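Local coordinates for ParM protein (Staphylococcus aureus, PDB 3JS6) that forms dynamic actin-like filaments and probably uses them to move plasmid copies apart, so that dividing cells inherit the plasmid, at residues A[8-13]-A[328-333]; A[18-23]-A[101-106]; A[24-29]-A[322-327]; A[188-193]-A[295-300]. All blocks are in the same frame, centred on the assembly; numbering follows the deposited sequence.

Overall arrangement
The chain folds as two actin-like halves. Contacts 1, 2 and 3 belong to the N-terminal half and follow its first three strands: contacts 1 and 3 hold helix 325-342 and the residues leading into it on one side, while contact 2 adds the end of helix 90-104. Lys19 of contact 2 makes a 2.8 Å NZ to OE1 salt bridge with Glu331 of contact 1. Contact 4 lies in the other sheet, its centre about 16 Å from that of contact 1 and about 25 Å from that of contact 2. By analogy with actin relatives, the Asp-Phe-Gly segments of contacts 1 and 4 probably border the nucleotide cleft; the structure is the apo form.

Contact 1: A[8-13]-A[328-333]; sequences ALDFGN and RGYEKL
Tyr330 and Glu331 of helix 325-342 close over Ala8 on the first strand of the actin-like N-terminal fold. The helix axis passes 7.2 Å from that of strand 8-11, at 138° between their directions. Packing is tight at the Ala8 end. Its methyl CB points at the helix and sits 3.9 Å from Glu331 CB, with Tyr330 CB close beside it, so the small residue lets the helix backbone come near. Tyr330 CG stands anti to its carbonyl carbon (chi1 -57°), beside the backbone N. The ring edge meets the Leu9 carbonyl: Tyr330 CD1 is 3.2 Å from Leu9 O, which also accepts a hydrogen bond from Thr118 OG1. Val160 and Gln162 also touch the Tyr330 side chain. Glu331 runs out extended toward the more open side, where OE1 forms a salt bridge with Lys19. Fit is looser toward Asp10, where the strand leads into the Asp-Phe-Gly turn resembling the first phosphate motif of actin relatives. Here Asp10 CB only grazes Tyr330 CE1, and the polar ends meet through one water, which donates to Asp10 OD1 at 2.5 Å and lies 2.7 Å from Tyr330 OH.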
loop_
_atom_site.group_PDB
_atom_site.type_symbol
_atom_site.label_atom_id
_atom_site.label_comp_id
_atom_site.label_asym_id
_atom_site.label_seq_id
_atom_site.Cartn_x
_atom_site.Cartn_y
_atom_site.Cartn_z
ATOM N N ALA A 8 -1.875 -10.828 2.008
ATOM C CA ALA A 8 -1.873 -9.485 2.556
ATOM C C ALA A 8 -1.871 -8.577 1.329
ATOM O O ALA A 8 -1.052 -8.745 0.430
ATOM C CB ALA A 8 -0.648 -9.244 3.388
ATOM N N LEU A 9 -2.805 -7.635 1.305
ATOM C CA LEU A 9 -2.972 -6.729 0.164
ATOM C C LEU A 9 -3.107 -5.300 0.619
ATOM O O LEU A 9 -3.706 -5.032 1.653
ATOM C CB LEU A 9 -4.222 -7.106 -0.620
ATOM C CG LEU A 9 -4.101 -8.348 -1.505
ATOM C CD1 LEU A 9 -5.500 -8.817 -1.980
ATOM C CD2 LEU A 9 -3.198 -7.998 -2.715
ATOM N N ASP A 10 -2.564 -4.383 -0.172
ATOM C CA ASP A 10 -2.618 -2.958 0.165
ATOM C C ASP A 10 -2.959 -2.224 -1.121
ATOM O O ASP A 10 -2.088 -2.070 -1.988
ATOM C CB ASP A 10 -1.238 -2.532 0.656
ATOM C CG ASP A 10 -1.170 -1.047 1.050
ATOM O OD1 ASP A 10 -2.193 -0.331 0.971
ATOM O OD2 ASP A 10 -0.076 -0.609 1.462
ATOM N N PHE A 11 -4.211 -1.804 -1.260
ATOM C CA PHE A 11 -4.647 -1.101 -2.462
ATOM C C PHE A 11 -4.487 0.398 -2.237
ATOM O O PHE A 11 -5.443 1.101 -1.942
ATOM C CB PHE A 11 -6.102 -1.442 -2.777
ATOM C CG PHE A 11 -6.325 -2.903 -3.054
ATOM C CD1 PHE A 11 -6.719 -3.773 -2.037
ATOM C CD2 PHE A 11 -6.097 -3.415 -4.328
ATOM C CE1 PHE A 11 -6.883 -5.146 -2.288
ATOM C CE2 PHE A 11 -6.256 -4.793 -4.592
ATOM C CZ PHE A 11 -6.649 -5.653 -3.564
ATOM N N GLY A 12 -3.263 0.875 -2.382
ATOM C CA GLY A 12 -2.993 2.273 -2.127
ATOM C C GLY A 12 -3.071 3.253 -3.271
ATOM O O GLY A 12 -3.557 2.959 -4.376
ATOM N N ASN A 13 -2.600 4.453 -2.945
ATOM C CA ASN A 13 -2.522 5.588 -3.847
ATOM C C ASN A 13 -2.500 5.164 -5.310
ATOM O O ASN A 13 -3.545 4.952 -5.929
ATOM C CB ASN A 13 -1.252 6.384 -3.516
ATOM C CG ASN A 13 -0.160 5.512 -2.879
ATOM O OD1 ASN A 13 0.128 4.402 -3.351
ATOM N ND2 ASN A 13 0.454 6.020 -1.806
ATOM N N ARG A 328 3.161 -6.023 5.443
ATOM C CA ARG A 328 3.792 -6.851 6.466
ATOM C C ARG A 328 2.967 -6.750 7.735
ATOM O O ARG A 328 2.890 -7.708 8.488
ATOM C CB ARG A 328 5.243 -6.412 6.773
ATOM C CG ARG A 328 6.265 -6.652 5.612
ATOM C CD ARG A 328 7.715 -6.403 6.055
ATOM N NE ARG A 328 7.969 -5.026 6.469
ATOM C CZ ARG A 328 8.408 -4.032 5.704
ATOM N NH1 ARG A 328 8.680 -4.208 4.421
ATOM N NH2 ARG A 328 8.551 -2.833 6.238
ATOM N N GLY A 329 2.352 -5.592 7.979
ATOM C CA GLY A 329 1.537 -5.450 9.175
ATOM C C GLY A 329 0.236 -6.226 9.042
ATOM O O GLY A 329 -0.183 -6.917 9.980
ATOM N N TYR A 330 -0.417 -6.112 7.889
ATOM C CA TYR A 330 -1.679 -6.822 7.655
ATOM C C TYR A 330 -1.431 -8.330 7.710
ATOM O O TYR A 330 -2.269 -9.084 8.206
ATOM C CB TYR A 330 -2.273 -6.501 6.271
ATOM C CG TYR A 330 -2.540 -5.035 5.986
ATOM C CD1 TYR A 330 -2.585 -4.573 4.666
ATOM C CD2 TYR A 330 -2.768 -4.121 7.021
ATOM C CE1 TYR A 330 -2.855 -3.238 4.362
ATOM C CE2 TYR A 330 -3.040 -2.771 6.733
ATOM C CZ TYR A 330 -3.083 -2.344 5.399
ATOM O OH TYR A 330 -3.363 -1.030 5.085
ATOM N N GLU A 331 -0.282 -8.770 7.201
ATOM C CA GLU A 331 0.027 -10.207 7.198
ATOM C C GLU A 331 0.014 -10.801 8.609
ATOM O O GLU A 331 -0.476 -11.914 8.814
ATOM C CB GLU A 331 1.373 -10.456 6.542
ATOM C CG GLU A 331 1.798 -11.906 6.542
ATOM C CD GLU A 331 3.074 -12.121 5.745
ATOM O OE1 GLU A 331 4.086 -11.453 6.051
ATOM O OE2 GLU A 331 3.063 -12.958 4.813
ATOM N N LYS A 332 0.534 -10.060 9.582
ATOM C CA LYS A 332 0.530 -10.540 10.966
ATOM C C LYS A 332 -0.907 -10.766 11.476
ATOM O O LYS A 332 -1.186 -11.758 12.148
ATOM C CB LYS A 332 1.296 -9.564 11.861
ATOM C CG LYS A 332 2.789 -9.525 11.516
ATOM C CD LYS A 332 3.496 -8.357 12.191
ATOM C CE LYS A 332 4.962 -8.309 11.799
ATOM N NZ LYS A 332 5.670 -7.222 12.548
ATOM N N LEU A 333 -1.815 -9.856 11.154
ATOM C CA LEU A 333 -3.211 -9.997 11.565
ATOM C C LEU A 333 -3.828 -11.173 10.803
ATOM O O LEU A 333 -4.704 -11.880 11.317
ATOM C CB LEU A 333 -4.001 -8.709 11.248
ATOM C CG LEU A 333 -3.623 -7.445 12.041
ATOM C CD1 LEU A 333 -4.478 -6.272 11.582
ATOM C CD2 LEU A 333 -3.850 -7.697 13.546
HETATM O O HOH W 1 -4.125 -0.499 2.579
#

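Contact 2: A[18-23]-A[101-106]; sequences GKINDE and GLLARE
Ile20 and Leu103 form the apolar part of this contact, their side chains sliding past each other in opposite directions. The CG2 methyl of Ile20 lies 3.8 Å from Leu103 CD2 and also touches Leu103 O and Glu106 CB, where helix 90-104 runs out. Leu103 in turn pushes CD2 onto the strand backbone, 3.7 Å from Lys19 N. Gly18, without a side chain, lets Leu103 CD2 lie close to its backbone.

No direct hydrogen bond joins the two segments; those present fix the turn. Ile20 and Glu23 are paired through both backbone bonds, Glu23 N reaching Ile20 O at 2.8 Å. Lys19 NZ donates to Asn21 O at 3.0 Å and also forms a salt bridge with Glu331, so the ammonium ties the turn to helix 325-342. One water bridges the segments, accepting from Asn21 ND2 and donating to Glu106 O.

Two like charges come near each other at the exposed edge. Glu23 and Glu106 cross at about a right angle, CG of Glu23 lying 3.2 Å from Glu106 OE1; with Glu23 OE2 4.5 Å from that same oxygen, the pair probably repels mildly. The whole is a two-residue beta hairpin with a type II' turn, its turn end packed against the C-terminal end of helix 90-104, which backs the N-terminal sheet of the actin-like fold, and against Glu106 just beyond.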
loop_
_atom_site.group_PDB
_atom_site.type_symbol
_atom_site.label_atom_id
_atom_site.label_comp_id
_atom_site.label_asym_id
_atom_site.label_seq_id
_atom_site.Cartn_x
_atom_site.Cartn_y
_atom_site.Cartn_z
ATOM N N GLY A 18 1.245 -6.548 -2.684
ATOM C CA GLY A 18 0.721 -7.838 -2.292
ATOM C C GLY A 18 1.795 -8.757 -1.738
ATOM O O GLY A 18 2.960 -8.686 -2.122
ATOM N N LYS A 19 1.417 -9.638 -0.817
ATOM C CA LYS A 19 2.410 -10.567 -0.283
ATOM C C LYS A 19 1.736 -11.871 0.125
ATOM O O LYS A 19 0.647 -11.859 0.693
ATOM C CB LYS A 19 3.132 -9.936 0.919
ATOM C CG LYS A 19 4.256 -10.775 1.526
ATOM C CD LYS A 19 4.983 -10.016 2.635
ATOM C CE LYS A 19 6.205 -10.805 3.131
ATOM N NZ LYS A 19 5.814 -11.977 3.967
ATOM N N ILE A 20 2.366 -12.988 -0.213
ATOM C CA ILE A 20 1.870 -14.295 0.189
ATOM C C ILE A 20 3.129 -15.111 0.438
ATOM O O ILE A 20 4.009 -15.172 -0.410
ATOM C CB ILE A 20 0.930 -14.959 -0.885
ATOM C CG1 ILE A 20 0.446 -16.323 -0.354
ATOM C CG2 ILE A 20 1.628 -15.091 -2.228
ATOM C CD1 ILE A 20 -0.741 -16.910 -1.104
ATOM N N ASN A 21 3.218 -15.718 1.624
ATOM C CA ASN A 21 4.399 -16.472 1.993
ATOM C C ASN A 21 5.614 -15.550 1.782
ATOM O O ASN A 21 5.619 -14.422 2.284
ATOM C CB ASN A 21 4.482 -17.761 1.164
ATOM C CG ASN A 21 3.259 -18.674 1.389
ATOM O OD1 ASN A 21 2.741 -18.779 2.501
ATOM N ND2 ASN A 21 2.814 -19.341 0.336
ATOM N N ASP A 22 6.626 -15.993 1.044
ATOM C CA ASP A 22 7.804 -15.154 0.824
ATOM C C ASP A 22 7.760 -14.415 -0.505
ATOM O O ASP A 22 8.747 -13.833 -0.931
ATOM C CB ASP A 22 9.065 -16.011 0.890
ATOM C CG ASP A 22 9.224 -16.694 2.240
ATOM O OD1 ASP A 22 9.170 -15.988 3.269
ATOM O OD2 ASP A 22 9.397 -17.928 2.276
ATOM N N GLU A 23 6.600 -14.437 -1.147
ATOM C CA GLU A 23 6.415 -13.800 -2.448
ATOM C C GLU A 23 5.735 -12.438 -2.309
ATOM O O GLU A 23 4.821 -12.270 -1.499
ATOM C CB GLU A 23 5.551 -14.720 -3.319
ATOM C CG GLU A 23 6.269 -15.581 -4.354
ATOM C CD GLU A 23 7.643 -16.091 -3.938
ATOM O OE1 GLU A 23 7.744 -16.990 -3.065
ATOM O OE2 GLU A 23 8.632 -15.582 -4.508
ATOM N N GLY A 101 -5.592 -12.900 -7.781
ATOM C CA GLY A 101 -5.097 -13.912 -8.696
ATOM C C GLY A 101 -3.579 -14.037 -8.738
ATOM O O GLY A 101 -3.043 -15.153 -8.808
ATOM N N LEU A 102 -2.875 -12.906 -8.697
ATOM C CA LEU A 102 -1.407 -12.917 -8.733
ATOM C C LEU A 102 -0.859 -13.637 -7.508
ATOM O O LEU A 102 0.127 -14.360 -7.595
ATOM C CB LEU A 102 -0.820 -11.498 -8.744
ATOM C CG LEU A 102 -0.366 -10.832 -10.043
ATOM C CD1 LEU A 102 0.395 -9.542 -9.657
ATOM C CD2 LEU A 102 0.542 -11.769 -10.880
ATOM N N LEU A 103 -1.476 -13.401 -6.356
ATOM C CA LEU A 103 -1.022 -14.076 -5.156
ATOM C C LEU A 103 -1.364 -15.571 -5.241
ATOM O O LEU A 103 -0.535 -16.414 -4.867
ATOM C CB LEU A 103 -1.625 -13.445 -3.902
ATOM C CG LEU A 103 -1.223 -11.975 -3.615
ATOM C CD1 LEU A 103 -1.784 -11.541 -2.252
ATOM C CD2 LEU A 103 0.308 -11.808 -3.616
ATOM N N ALA A 104 -2.543 -15.897 -5.778
ATOM C CA ALA A 104 -2.959 -17.298 -5.909
ATOM C C ALA A 104 -2.004 -18.075 -6.806
ATOM O O ALA A 104 -1.715 -19.250 -6.557
ATOM C CB ALA A 104 -4.417 -17.397 -6.466
ATOM N N ARG A 105 -1.489 -17.415 -7.836
ATOM C CA ARG A 105 -0.585 -18.075 -8.754
ATOM C C ARG A 105 0.708 -18.515 -8.051
ATOM O O ARG A 105 1.420 -19.380 -8.546
ATOM C CB ARG A 105 -0.247 -17.150 -9.929
ATOM C CG ARG A 105 0.372 -17.883 -11.128
ATOM C CD ARG A 105 1.840 -17.513 -11.276
ATOM N NE ARG A 105 2.012 -16.076 -11.497
ATOM C CZ ARG A 105 1.863 -15.475 -12.673
ATOM N NH1 ARG A 105 2.031 -14.161 -12.772
ATOM N NH2 ARG A 105 1.572 -16.189 -13.757
ATOM N N GLU A 106 1.016 -17.905 -6.912
ATOM C CA GLU A 106 2.226 -18.274 -6.170
ATOM C C GLU A 106 2.033 -19.537 -5.331
ATOM O O GLU A 106 2.960 -19.985 -4.674
ATOM C CB GLU A 106 2.685 -17.115 -5.281
ATOM C CG GLU A 106 3.161 -15.880 -6.071
ATOM C CD GLU A 106 4.254 -16.213 -7.083
ATOM O OE1 GLU A 106 5.066 -17.137 -6.835
ATOM O OE2 GLU A 106 4.322 -15.545 -8.127
HETATM O O HOH W 2 3.946 -18.444 -2.010
#

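Contact 3: A[24-29]-A[322-327]; sequences KFVIPS and SQFSNV
Lys24 lies across the ring of Phe324, joining the third strand of the actin-like N-terminal sheet to the residues near the start of helix 325-342. The helix belongs to the C-terminal end of the chain, so this contact brings back to the early hairpin a part nearly 300 residues away.

The face of the ring takes the lysine. Lys24 CD stands 3.9 Å from the Phe324 ring centroid, only 1° off the normal, in a CH-pi contact; CE follows over the same face. Lys24 NZ goes on past the middle toward CD1, giving an off-centre cation-pi contact 4.3 Å from the centroid of Phe324. The torsions explain the path: Lys24 CG lies between the backbone N and the carbonyl carbon (chi1 57°), and beyond CG the chain is extended, crossing the ring obliquely. The ammonium also has a long, weak ion pair with Asp321.

Apolar packing comes from Val26. Its side chain crosses that of Phe324 at about a right angle, with CB 3.7 Å and CG1 3.8 Å from CZ at the tip of the ring. Gln323 adds a looser contact with Val26 at the more exposed margin.

Outside the contact, Ser325 OG is hydrogen-bonded to Asp169, which also forms a salt bridge with Arg328, so two residues near the start of the helix are tied to helix 162-169. The last interaction is weakly polar: the backbone carbonyl of Phe25 faces the edge of the ring, Phe25 O lying 3.3 Å from Phe324 CE2.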
loop_
_atom_site.group_PDB
_atom_site.type_symbol
_atom_site.label_atom_id
_atom_site.label_comp_id
_atom_site.label_asym_id
_atom_site.label_seq_id
_atom_site.Cartn_x
_atom_site.Cartn_y
_atom_site.Cartn_z
ATOM N N LYS A 24 6.167 -11.453 -3.088
ATOM C CA LYS A 24 5.506 -10.161 -2.987
ATOM C C LYS A 24 5.535 -9.420 -4.303
ATOM O O LYS A 24 6.278 -9.795 -5.184
ATOM C CB LYS A 24 6.121 -9.321 -1.850
ATOM C CG LYS A 24 7.611 -9.082 -1.945
ATOM C CD LYS A 24 8.103 -8.368 -0.682
ATOM C CE LYS A 24 9.545 -7.910 -0.810
ATOM N NZ LYS A 24 9.966 -7.048 0.339
ATOM N N PHE A 25 4.675 -8.411 -4.452
ATOM C CA PHE A 25 4.650 -7.608 -5.671
ATOM C C PHE A 25 4.205 -6.190 -5.387
ATOM O O PHE A 25 3.542 -5.935 -4.386
ATOM C CB PHE A 25 3.727 -8.244 -6.745
ATOM C CG PHE A 25 2.244 -8.094 -6.471
ATOM C CD1 PHE A 25 1.594 -6.870 -6.672
ATOM C CD2 PHE A 25 1.498 -9.185 -6.002
ATOM C CE1 PHE A 25 0.233 -6.723 -6.416
ATOM C CE2 PHE A 25 0.143 -9.060 -5.737
ATOM C CZ PHE A 25 -0.502 -7.821 -5.945
ATOM N N VAL A 26 4.607 -5.260 -6.256
ATOM C CA VAL A 26 4.191 -3.866 -6.159
ATOM C C VAL A 26 4.049 -3.448 -7.636
ATOM O O VAL A 26 4.981 -3.529 -8.405
ATOM C CB VAL A 26 5.200 -2.985 -5.358
ATOM C CG1 VAL A 26 6.628 -3.144 -5.897
ATOM C CG2 VAL A 26 4.712 -1.510 -5.388
ATOM N N ILE A 27 2.827 -3.093 -8.012
ATOM C CA ILE A 27 2.453 -2.782 -9.391
ATOM C C ILE A 27 1.538 -1.579 -9.385
ATOM O O ILE A 27 0.715 -1.429 -8.466
ATOM C CB ILE A 27 1.675 -4.010 -9.978
ATOM C CG1 ILE A 27 2.600 -5.239 -9.965
ATOM C CG2 ILE A 27 1.130 -3.715 -11.392
ATOM C CD1 ILE A 27 1.888 -6.581 -10.159
ATOM N N PRO A 28 1.661 -0.701 -10.404
ATOM C CA PRO A 28 0.812 0.487 -10.491
ATOM C C PRO A 28 -0.657 0.090 -10.520
ATOM O O PRO A 28 -1.022 -0.918 -11.107
ATOM C CB PRO A 28 1.246 1.131 -11.810
ATOM C CG PRO A 28 2.704 0.779 -11.888
ATOM C CD PRO A 28 2.701 -0.685 -11.455
ATOM N N SER A 29 -1.498 0.895 -9.881
ATOM C CA SER A 29 -2.926 0.621 -9.830
ATOM C C SER A 29 -3.565 0.984 -11.179
ATOM O O SER A 29 -4.287 1.963 -11.288
ATOM C CB SER A 29 -3.538 1.434 -8.681
ATOM O OG SER A 29 -4.940 1.292 -8.634
ATOM N N SER A 322 9.836 0.487 3.005
ATOM C CA SER A 322 8.638 1.156 3.503
ATOM C C SER A 322 7.405 0.880 2.631
ATOM O O SER A 322 6.279 0.920 3.119
ATOM C CB SER A 322 8.866 2.673 3.584
ATOM O OG SER A 322 9.858 3.011 4.535
ATOM N N GLN A 323 7.605 0.598 1.351
ATOM C CA GLN A 323 6.467 0.331 0.477
ATOM C C GLN A 323 5.685 -0.900 0.949
ATOM O O GLN A 323 4.468 -0.963 0.788
ATOM C CB GLN A 323 6.935 0.131 -0.974
ATOM C CG GLN A 323 7.997 -0.953 -1.121
ATOM C CD GLN A 323 8.722 -0.930 -2.464
ATOM O OE1 GLN A 323 9.733 -1.623 -2.643
ATOM N NE2 GLN A 323 8.208 -0.143 -3.411
ATOM N N PHE A 324 6.377 -1.868 1.536
ATOM C CA PHE A 324 5.706 -3.075 2.020
ATOM C C PHE A 324 5.304 -3.095 3.518
ATOM O O PHE A 324 4.777 -4.106 4.023
ATOM C CB PHE A 324 6.571 -4.283 1.673
ATOM C CG PHE A 324 6.660 -4.549 0.182
ATOM C CD1 PHE A 324 7.805 -4.208 -0.542
ATOM C CD2 PHE A 324 5.579 -5.099 -0.493
ATOM C CE1 PHE A 324 7.868 -4.416 -1.937
ATOM C CE2 PHE A 324 5.626 -5.313 -1.889
ATOM C CZ PHE A 324 6.775 -4.968 -2.608
ATOM N N SER A 325 5.540 -1.992 4.220
ATOM C CA SER A 325 5.205 -1.907 5.648
ATOM C C SER A 325 3.761 -2.256 5.967
ATOM O O SER A 325 3.507 -3.036 6.886
ATOM C CB SER A 325 5.495 -0.506 6.209
ATOM O OG SER A 325 6.827 -0.405 6.674
ATOM N N ASN A 326 2.815 -1.662 5.238
ATOM C CA ASN A 326 1.396 -1.948 5.479
ATOM C C ASN A 326 1.120 -3.444 5.310
ATOM O O ASN A 326 0.531 -4.079 6.187
ATOM C CB ASN A 326 0.501 -1.168 4.502
ATOM C CG ASN A 326 0.257 0.289 4.940
ATOM O OD1 ASN A 326 -0.121 1.140 4.132
ATOM N ND2 ASN A 326 0.455 0.564 6.211
ATOM N N VAL A 327 1.555 -4.007 4.181
ATOM C CA VAL A 327 1.324 -5.419 3.926
ATOM C C VAL A 327 1.948 -6.333 4.985
ATOM O O VAL A 327 1.338 -7.326 5.369
ATOM C CB VAL A 327 1.826 -5.782 2.512
ATOM C CG1 VAL A 327 2.032 -7.262 2.388
ATOM C CG2 VAL A 327 0.795 -5.326 1.491
#

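Contact 4: A[188-193]-A[295-300]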
loop_
_atom_site.group_PDB
_atom_site.type_symbol
_atom_site.label_atom_id
_atom_site.label_comp_id
_atom_site.label_asym_id
_atom_site.label_seq_id
_atom_site.Cartn_x
_atom_site.Cartn_y
_atom_site.Cartn_z
ATOM N N VAL A 188 2.329 8.012 13.068
ATOM C CA VAL A 188 2.799 7.524 11.786
ATOM C C VAL A 188 2.885 8.775 10.926
ATOM O O VAL A 188 1.866 9.435 10.707
ATOM C CB VAL A 188 1.804 6.559 11.135
ATOM C CG1 VAL A 188 2.327 6.148 9.723
ATOM C CG2 VAL A 188 1.618 5.336 12.025
ATOM N N LEU A 189 4.101 9.092 10.482
ATOM C CA LEU A 189 4.402 10.259 9.649
ATOM C C LEU A 189 4.648 9.744 8.225
ATOM O O LEU A 189 5.727 9.236 7.899
ATOM C CB LEU A 189 5.653 10.975 10.217
ATOM C CG LEU A 189 6.313 12.046 9.335
ATOM C CD1 LEU A 189 5.290 13.123 9.003
ATOM C CD2 LEU A 189 7.530 12.654 10.045
ATOM N N ASP A 190 3.632 9.882 7.375
ATOM C CA ASP A 190 3.662 9.362 6.009
ATOM C C ASP A 190 3.916 10.422 4.909
ATOM O O ASP A 190 3.026 11.204 4.581
ATOM C CB ASP A 190 2.311 8.650 5.791
ATOM C CG ASP A 190 2.209 7.933 4.469
ATOM O OD1 ASP A 190 1.257 7.138 4.346
ATOM O OD2 ASP A 190 3.040 8.147 3.555
ATOM N N PHE A 191 5.124 10.431 4.349
ATOM C CA PHE A 191 5.487 11.368 3.279
ATOM C C PHE A 191 5.028 10.799 1.941
ATOM O O PHE A 191 5.722 9.988 1.329
ATOM C CB PHE A 191 7.005 11.601 3.246
ATOM C CG PHE A 191 7.521 12.384 4.414
ATOM C CD1 PHE A 191 8.133 11.737 5.486
ATOM C CD2 PHE A 191 7.380 13.768 4.451
ATOM C CE1 PHE A 191 8.598 12.449 6.572
ATOM C CE2 PHE A 191 7.844 14.510 5.544
ATOM C CZ PHE A 191 8.454 13.854 6.606
ATOM N N GLY A 192 3.840 11.205 1.504
ATOM C CA GLY A 192 3.308 10.707 0.247
ATOM C C GLY A 192 3.684 11.606 -0.917
ATOM O O GLY A 192 4.347 12.619 -0.726
ATOM N N SER A 193 3.268 11.230 -2.121
ATOM C CA SER A 193 3.571 12.026 -3.300
ATOM C C SER A 193 2.869 13.394 -3.293
ATOM O O SER A 193 3.467 14.405 -3.652
ATOM C CB SER A 193 3.169 11.253 -4.547
ATOM O OG SER A 193 1.830 10.824 -4.429
ATOM N N ILE A 295 6.868 6.763 13.440
ATOM C CA ILE A 295 7.313 5.898 12.363
ATOM C C ILE A 295 7.257 6.761 11.111
ATOM O O ILE A 295 6.226 7.387 10.813
ATOM C CB ILE A 295 6.359 4.672 12.223
ATOM C CG1 ILE A 295 6.568 3.695 13.389
ATOM C CG2 ILE A 295 6.657 3.904 10.976
ATOM C CD1 ILE A 295 5.829 3.998 14.610
ATOM N N VAL A 296 8.373 6.819 10.397
ATOM C CA VAL A 296 8.464 7.631 9.187
ATOM C C VAL A 296 8.262 6.680 8.047
ATOM O O VAL A 296 9.033 5.742 7.894
ATOM C CB VAL A 296 9.854 8.274 9.094
ATOM C CG1 VAL A 296 9.936 9.213 7.899
ATOM C CG2 VAL A 296 10.138 9.009 10.401
ATOM N N THR A 297 7.225 6.905 7.243
ATOM C CA THR A 297 6.933 6.000 6.130
ATOM C C THR A 297 6.574 6.788 4.848
ATOM O O THR A 297 6.662 8.017 4.827
ATOM C CB THR A 297 5.784 5.031 6.545
ATOM O OG1 THR A 297 5.701 3.952 5.619
ATOM C CG2 THR A 297 4.441 5.758 6.607
ATOM N N GLY A 298 6.196 6.090 3.784
ATOM C CA GLY A 298 5.857 6.783 2.544
ATOM C C GLY A 298 7.040 6.877 1.596
ATOM O O GLY A 298 8.183 6.660 1.996
ATOM N N GLY A 299 6.770 7.202 0.332
ATOM C CA GLY A 299 7.843 7.307 -0.644
ATOM C C GLY A 299 8.908 8.309 -0.235
ATOM O O GLY A 299 10.069 8.213 -0.642
ATOM N N GLY A 300 8.523 9.276 0.578
ATOM C CA GLY A 300 9.486 10.271 1.006
ATOM C C GLY A 300 10.299 9.907 2.236
ATOM O O GLY A 300 11.240 10.616 2.579
#
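Phe191 turns the edge of its ring to Val296: CG1 lies in the ring plane, 3.7 Å from CE1. Thr297 O is also near the edge, while Gly300 CA packs 3.6 Å from Phe191 CB; His304 adds an edge-to-face ring contact. In the other flat group, the Asp190 carboxylate, CG is anti to the backbone N (chi1 -175°). Asp190 OD2 lies 3.3 Å from Gly298 CA, while CB and CG rest on the Thr297 CG2 methyl.

Two parallel strands carry these groups. Ile295 O receives Leu189 N at 2.7 Å, almost in line with the carbonyl; Leu189 O then accepts Thr297 N, and Thr297 O accepts Phe191 N. After Thr297 the chain bends away, yet Gly300 N still reaches Phe191 O at 3.0 Å. Gly298 has a positive phi of 94°, and a side chain there would clash with Phe191 O and Asp190 OD2. The Asp-Phe-Gly sequence and the three glycines match the second phosphate and adenosine motifs of the actin superfamily, so they probably border the nucleotide cleft.

Strand 185-191 is central in its sheet, between 196-202, antiparallel to it, and 293-297. Val188 and Ile295 pack on helix 162-169; Leu189 and Val296 face the other way, Leu189 onto helices 263-284 and 301-311 and Val296 onto helix 301-311.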